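Local coordinates for dihydrodipicolinate reductase N-terminus domain-containing protein (Mycobacterium smegmatis, PDB 6IAQ) that acts as an NADP-dependent amine dehydrogenase, of a family used for the asymmetric reductive amination of ketones, at residues N83-A89 and S107-L111. Residues are numbered along the deposited sequence; the frame is centred on the assembly and turned at random.
Sequences NSYLTDA and SEEML. With NAP (NADP nicotinamide-adenine-dinucleotide phosphate), chain F; EDO (1,2-ethanediol), chain E.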
ATOM      1  N   ASN A  83       4.258 -21.154  16.488  1.00 25.51           N
ATOM      2  CA  ASN A  83       4.589 -22.052  15.350  1.00 26.39           C
ATOM      3  C   ASN A  83       3.987 -21.506  14.042  1.00 26.64           C
ATOM      4  O   ASN A  83       3.354 -20.416  14.079  1.00 26.09           O
ATOM      5  CB  ASN A  83       4.161 -23.488  15.644  1.00 29.73           C
ATOM      6  CG  ASN A  83       2.712 -23.572  16.073  1.00 35.13           C
ATOM      7  OD1 ASN A  83       1.896 -22.756  15.631  1.00 31.61           O
ATOM      8  ND2 ASN A  83       2.405 -24.531  16.951  1.00 33.55           N
ATOM      9  N   SER A  84       4.156 -22.241  12.931  1.00 26.29           N
ATOM     10  CA  SER A  84       3.979 -21.726  11.549  1.00 26.86           C
ATOM     11  C   SER A  84       2.802 -22.407  10.845  1.00 27.94           C
ATOM     12  O   SER A  84       2.036 -21.711  10.168  1.00 31.25           O
ATOM     13  CB  SER A  84       5.254 -21.927  10.759  1.00 27.45           C
ATOM     14  OG  SER A  84       6.311 -21.138  11.294  1.00 30.31           O
ATOM     15  N   TYR A  85       2.704 -23.732  10.938  1.00 27.30           N
ATOM     16  CA  TYR A  85       1.828 -24.570  10.076  1.00 28.94           C
ATOM     17  C   TYR A  85       0.576 -24.958  10.874  1.00 28.42           C
ATOM     18  O   TYR A  85       0.692 -25.255  12.060  1.00 29.65           O
ATOM     19  CB  TYR A  85       2.641 -25.746   9.530  1.00 28.33           C
ATOM     20  CG  TYR A  85       3.958 -25.335   8.925  1.00 29.66           C
ATOM     21  CD1 TYR A  85       4.001 -24.498   7.818  1.00 32.64           C
ATOM     22  CD2 TYR A  85       5.160 -25.691   9.503  1.00 30.11           C
ATOM     23  CE1 TYR A  85       5.202 -24.086   7.261  1.00 30.04           C
ATOM     24  CE2 TYR A  85       6.376 -25.277   8.971  1.00 33.21           C
ATOM     25  CZ  TYR A  85       6.394 -24.475   7.840  1.00 31.74           C
ATOM     26  OH  TYR A  85       7.582 -24.060   7.325  1.00 32.39           O
ATOM     27  N   LEU A  86      -0.594 -24.898  10.236  1.00 31.73           N
ATOM     28  CA  LEU A  86      -1.923 -25.142  10.871  1.00 34.97           C
ATOM     29  C   LEU A  86      -1.947 -26.530  11.547  1.00 38.96           C
ATOM     30  O   LEU A  86      -2.641 -26.699  12.591  1.00 31.36           O
ATOM     31  CB  LEU A  86      -3.031 -25.004   9.828  1.00 36.16           C
ATOM     32  CG  LEU A  86      -4.362 -24.447  10.333  1.00 43.12           C
ATOM     33  CD1 LEU A  86      -4.185 -23.315  11.330  1.00 46.37           C
ATOM     34  CD2 LEU A  86      -5.253 -24.010   9.191  1.00 43.46           C
ATOM     35  N   THR A  87      -1.223 -27.479  10.970  1.00 32.96           N
ATOM     36  CA  THR A  87      -1.034 -28.856  11.485  1.00 41.69           C
ATOM     37  C   THR A  87      -0.542 -28.772  12.941  1.00 39.16           C
ATOM     38  O   THR A  87      -1.002 -29.559  13.748  1.00 39.82           O
ATOM     39  CB  THR A  87      -0.129 -29.610  10.497  1.00 42.11           C
ATOM     40  OG1 THR A  87      -0.598 -30.946  10.468  1.00 51.98           O
ATOM     41  CG2 THR A  87       1.348 -29.557  10.818  1.00 40.00           C
ATOM     42  N   ASP A  88       0.313 -27.804  13.269  1.00 33.08           N
ATOM     43  CA  ASP A  88       0.777 -27.516  14.641  1.00 33.73           C
ATOM     44  C   ASP A  88      -0.150 -26.485  15.293  1.00 34.26           C
ATOM     45  O   ASP A  88      -0.603 -26.723  16.434  1.00 30.86           O
ATOM     46  CB  ASP A  88       2.243 -27.065  14.626  1.00 34.07           C
ATOM     47  CG  ASP A  88       3.147 -28.051  13.921  1.00 38.48           C
ATOM     48  OD1 ASP A  88       2.965 -29.258  14.153  1.00 45.86           O
ATOM     49  OD2 ASP A  88       3.998 -27.608  13.100  1.00 39.01           O
ATOM     50  N   ALA A  89      -0.445 -25.381  14.595  1.00 33.38           N
ATOM     51  CA  ALA A  89      -1.070 -24.165  15.171  1.00 30.98           C
ATOM     52  C   ALA A  89      -2.527 -24.454  15.582  1.00 27.57           C
ATOM     53  O   ALA A  89      -3.064 -23.739  16.438  1.00 30.01           O
ATOM     54  CB  ALA A  89      -1.001 -23.038  14.159  1.00 32.23           C
ATOM     55  N   SER A 107       1.579 -17.292  12.756  1.00 25.19           N
ATOM     56  CA  SER A 107       1.612 -18.532  11.944  1.00 24.98           C
ATOM     57  C   SER A 107       1.563 -18.177  10.444  1.00 29.17           C
ATOM     58  O   SER A 107       0.550 -17.646  10.008  1.00 25.38           O
ATOM     59  CB  SER A 107       0.522 -19.502  12.334  1.00 28.76           C
ATOM     60  OG  SER A 107       0.759 -20.004  13.647  1.00 29.50           O
ATOM     61  N   GLU A 108       2.613 -18.507   9.682  1.00 28.75           N
ATOM     62  CA  GLU A 108       2.760 -18.076   8.268  1.00 27.39           C
ATOM     63  C   GLU A 108       1.626 -18.695   7.445  1.00 31.13           C
ATOM     64  O   GLU A 108       1.107 -18.034   6.542  1.00 29.43           O
ATOM     65  CB  GLU A 108       4.151 -18.425   7.708  1.00 27.36           C
ATOM     66  CG  GLU A 108       5.265 -17.574   8.307  1.00 26.12           C
ATOM     67  CD  GLU A 108       5.936 -18.118   9.548  1.00 29.06           C
ATOM     68  OE1 GLU A 108       5.311 -18.979  10.228  1.00 31.02           O
ATOM     69  OE2 GLU A 108       7.066 -17.656   9.858  1.00 27.75           O
ATOM     70  N   GLU A 109       1.250 -19.942   7.727  1.00 29.91           N
ATOM     71  CA  GLU A 109       0.175 -20.614   6.957  1.00 29.50           C
ATOM     72  C   GLU A 109      -1.169 -19.928   7.245  1.00 29.40           C
ATOM     73  O   GLU A 109      -2.013 -19.865   6.328  1.00 30.80           O
ATOM     74  CB  GLU A 109       0.160 -22.123   7.213  1.00 31.61           C
ATOM     75  CG  GLU A 109      -0.715 -22.830   6.217  1.00 33.04           C
ATOM     76  CD  GLU A 109      -0.920 -24.317   6.440  1.00 34.69           C
ATOM     77  OE1 GLU A 109      -0.271 -24.884   7.351  1.00 34.36           O
ATOM     78  OE2 GLU A 109      -1.735 -24.892   5.698  1.00 36.72           O
ATOM     79  N   MET A 110      -1.354 -19.355   8.439  1.00 30.37           N
ATOM     80  CA  MET A 110      -2.637 -18.705   8.804  1.00 32.59           C
ATOM     81  C   MET A 110      -2.804 -17.394   8.010  1.00 34.87           C
ATOM     82  O   MET A 110      -3.891 -16.823   8.062  1.00 33.99           O
ATOM     83  CB  MET A 110      -2.716 -18.421  10.306  1.00 34.08           C
ATOM     84  CG  MET A 110      -3.297 -19.576  11.115  1.00 37.03           C
ATOM     85  SD  MET A 110      -5.051 -19.884  10.693  1.00 34.23           S
ATOM     86  CE  MET A 110      -5.826 -18.433  11.387  1.00 36.27           C
ATOM     87  N   LEU A 111      -1.777 -16.915   7.297  1.00 34.91           N
ATOM     88  CA  LEU A 111      -1.919 -15.687   6.459  1.00 29.18           C
ATOM     89  C   LEU A 111      -3.118 -15.876   5.527  1.00 30.21           C
ATOM     90  O   LEU A 111      -3.946 -14.911   5.388  1.00 28.76           O
ATOM     91  CB  LEU A 111      -0.633 -15.449   5.659  1.00 30.92           C
ATOM     92  CG  LEU A 111      -0.649 -14.199   4.774  1.00 28.20           C
ATOM     93  CD1 LEU A 111      -0.558 -12.944   5.613  1.00 28.70           C
ATOM     94  CD2 LEU A 111       0.480 -14.286   3.750  1.00 30.54           C
TER
HETATM   95  PA  NAP F 402      10.921 -18.864  19.125  1.00 26.75           P
HETATM   96  O1A NAP F 402      11.809 -17.857  19.687  1.00 26.25           O
HETATM   97  O2A NAP F 402      11.320 -20.358  18.938  1.00 25.71           O
HETATM   98  O5B NAP F 402       9.551 -18.799  20.010  1.00 29.38           O
HETATM   99  C5B NAP F 402       8.550 -19.826  19.972  1.00 29.66           C
HETATM  100  C4B NAP F 402       7.859 -19.860  21.328  1.00 32.85           C
HETATM  101  O4B NAP F 402       6.797 -20.810  21.346  1.00 33.64           O
HETATM  102  C3B NAP F 402       8.781 -20.224  22.523  1.00 34.37           C
HETATM  103  O3B NAP F 402       8.542 -19.177  23.494  1.00 34.47           O
HETATM  104  C2B NAP F 402       8.268 -21.549  23.081  1.00 38.56           C
HETATM  105  O2B NAP F 402       8.277 -21.620  24.524  1.00 41.17           O
HETATM  106  C1B NAP F 402       6.832 -21.422  22.676  1.00 33.78           C
HETATM  107  N9A NAP F 402       6.048 -22.651  22.563  1.00 37.01           N
HETATM  108  C8A NAP F 402       6.255 -23.731  21.783  1.00 33.26           C
HETATM  109  N7A NAP F 402       5.227 -24.572  21.947  1.00 34.98           N
HETATM  110  C5A NAP F 402       4.333 -23.973  22.769  1.00 37.22           C
HETATM  111  C6A NAP F 402       3.001 -24.272  23.352  1.00 38.30           C
HETATM  112  N6A NAP F 402       2.380 -25.414  23.086  1.00 40.84           N
HETATM  113  N1A NAP F 402       2.443 -23.375  24.163  1.00 37.82           N
HETATM  114  C2A NAP F 402       3.011 -22.190  24.469  1.00 38.14           C
HETATM  115  N3A NAP F 402       4.220 -21.825  23.985  1.00 37.50           N
HETATM  116  C4A NAP F 402       4.882 -22.705  23.181  1.00 34.81           C
HETATM  117  O3  NAP F 402      10.389 -18.433  17.629  1.00 27.67           O
HETATM  118  PN  NAP F 402       9.986 -16.894  17.162  1.00 25.24           P
HETATM  119  O1N NAP F 402      11.076 -16.221  16.386  1.00 27.32           O
HETATM  120  O2N NAP F 402       9.382 -16.141  18.294  1.00 24.96           O
HETATM  121  O5D NAP F 402       8.880 -17.442  16.146  1.00 24.22           O
HETATM  122  C5D NAP F 402       7.633 -18.048  16.507  1.00 25.52           C
HETATM  123  C4D NAP F 402       6.768 -18.427  15.338  1.00 26.50           C
HETATM  124  O4D NAP F 402       6.373 -17.190  14.658  1.00 27.28           O
HETATM  125  C3D NAP F 402       7.494 -19.331  14.383  1.00 25.18           C
HETATM  126  O3D NAP F 402       6.676 -20.378  13.893  1.00 23.76           O
HETATM  127  C2D NAP F 402       7.877 -18.378  13.242  1.00 25.39           C
HETATM  128  O2D NAP F 402       8.052 -19.121  12.028  1.00 24.89           O
HETATM  129  C1D NAP F 402       6.692 -17.371  13.280  1.00 26.95           C
HETATM  130  N1N NAP F 402       7.057 -16.070  12.692  1.00 23.74           N
HETATM  131  C2N NAP F 402       6.257 -15.569  11.770  1.00 24.60           C
HETATM  132  C3N NAP F 402       6.599 -14.376  11.148  1.00 24.38           C
HETATM  133  C7N NAP F 402       5.687 -13.739  10.122  1.00 26.19           C
HETATM  134  O7N NAP F 402       6.152 -12.774   9.516  1.00 26.83           O
HETATM  135  N7N NAP F 402       4.433 -14.181   9.922  1.00 24.85           N
HETATM  136  C4N NAP F 402       7.774 -13.726  11.523  1.00 22.74           C
HETATM  137  C5N NAP F 402       8.598 -14.271  12.502  1.00 23.77           C
HETATM  138  C6N NAP F 402       8.192 -15.454  13.068  1.00 22.34           C
HETATM  139  P2B NAP F 402       9.627 -21.559  25.376  1.00 38.72           P
HETATM  140  O1X NAP F 402      10.203 -20.178  25.253  1.00 35.82           O
HETATM  141  O2X NAP F 402       9.162 -21.673  26.827  1.00 37.48           O
HETATM  142  O3X NAP F 402      10.364 -22.745  24.747  1.00 43.32           O
HETATM  143  C1  EDO E 401       9.397 -15.119   8.258  1.00 35.34           C
HETATM  144  O1  EDO E 401       8.121 -15.693   8.246  1.00 36.31           O
HETATM  145  C2  EDO E 401       9.383 -13.821   7.530  1.00 37.27           C
HETATM  146  O2  EDO E 401       9.021 -12.736   8.382  1.00 38.84           O
HETATM  147  O   HOH W   1      -0.116 -27.366   8.009  1.00 32.69           O
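Ser84 and Glu108 meet beside the nicotinamide ribose of NADP, OG giving its proton to OE1 at 2.6 Å on the syn side of the carboxylate, though out of its plane. The same OG accepts from ribose O3D at 2.7 Å, while OE2 of Glu108 accepts from ribose O2D and from a 1,2-ethanediol, engaging both carboxylate oxygens. A bend at chi2 (91°) brings the carboxylate beside the ribose and nicotinamide C2N. Backbone acceptors are answered as well: Ser84 O takes Glu109 N (3.1 Å, 162° at the hydrogen), and Asn83 O takes Ser107 OG at 2.7 Å from above its carbonyl plane. Glu109, extended, accepts at OE1 from Leu86 N, 2.9 Å away and above the carboxylate plane, and from a water; Ser117 and Thr116 hold OE2. Leu86 CD1 rests on Met110 SD at 3.6 Å. In this Rossmann-type domain the contact joins the loop after strand 77-80 and the start of helix 86-98 to the loop after strand 102-105. Its chemistry implies two roles: Glu108 grips the ribose diol with Ser84, whereas Glu109 takes the N-H of Leu86 directly and that of Thr87 through the water, at a helix N-terminus that would probably favour its negative charge.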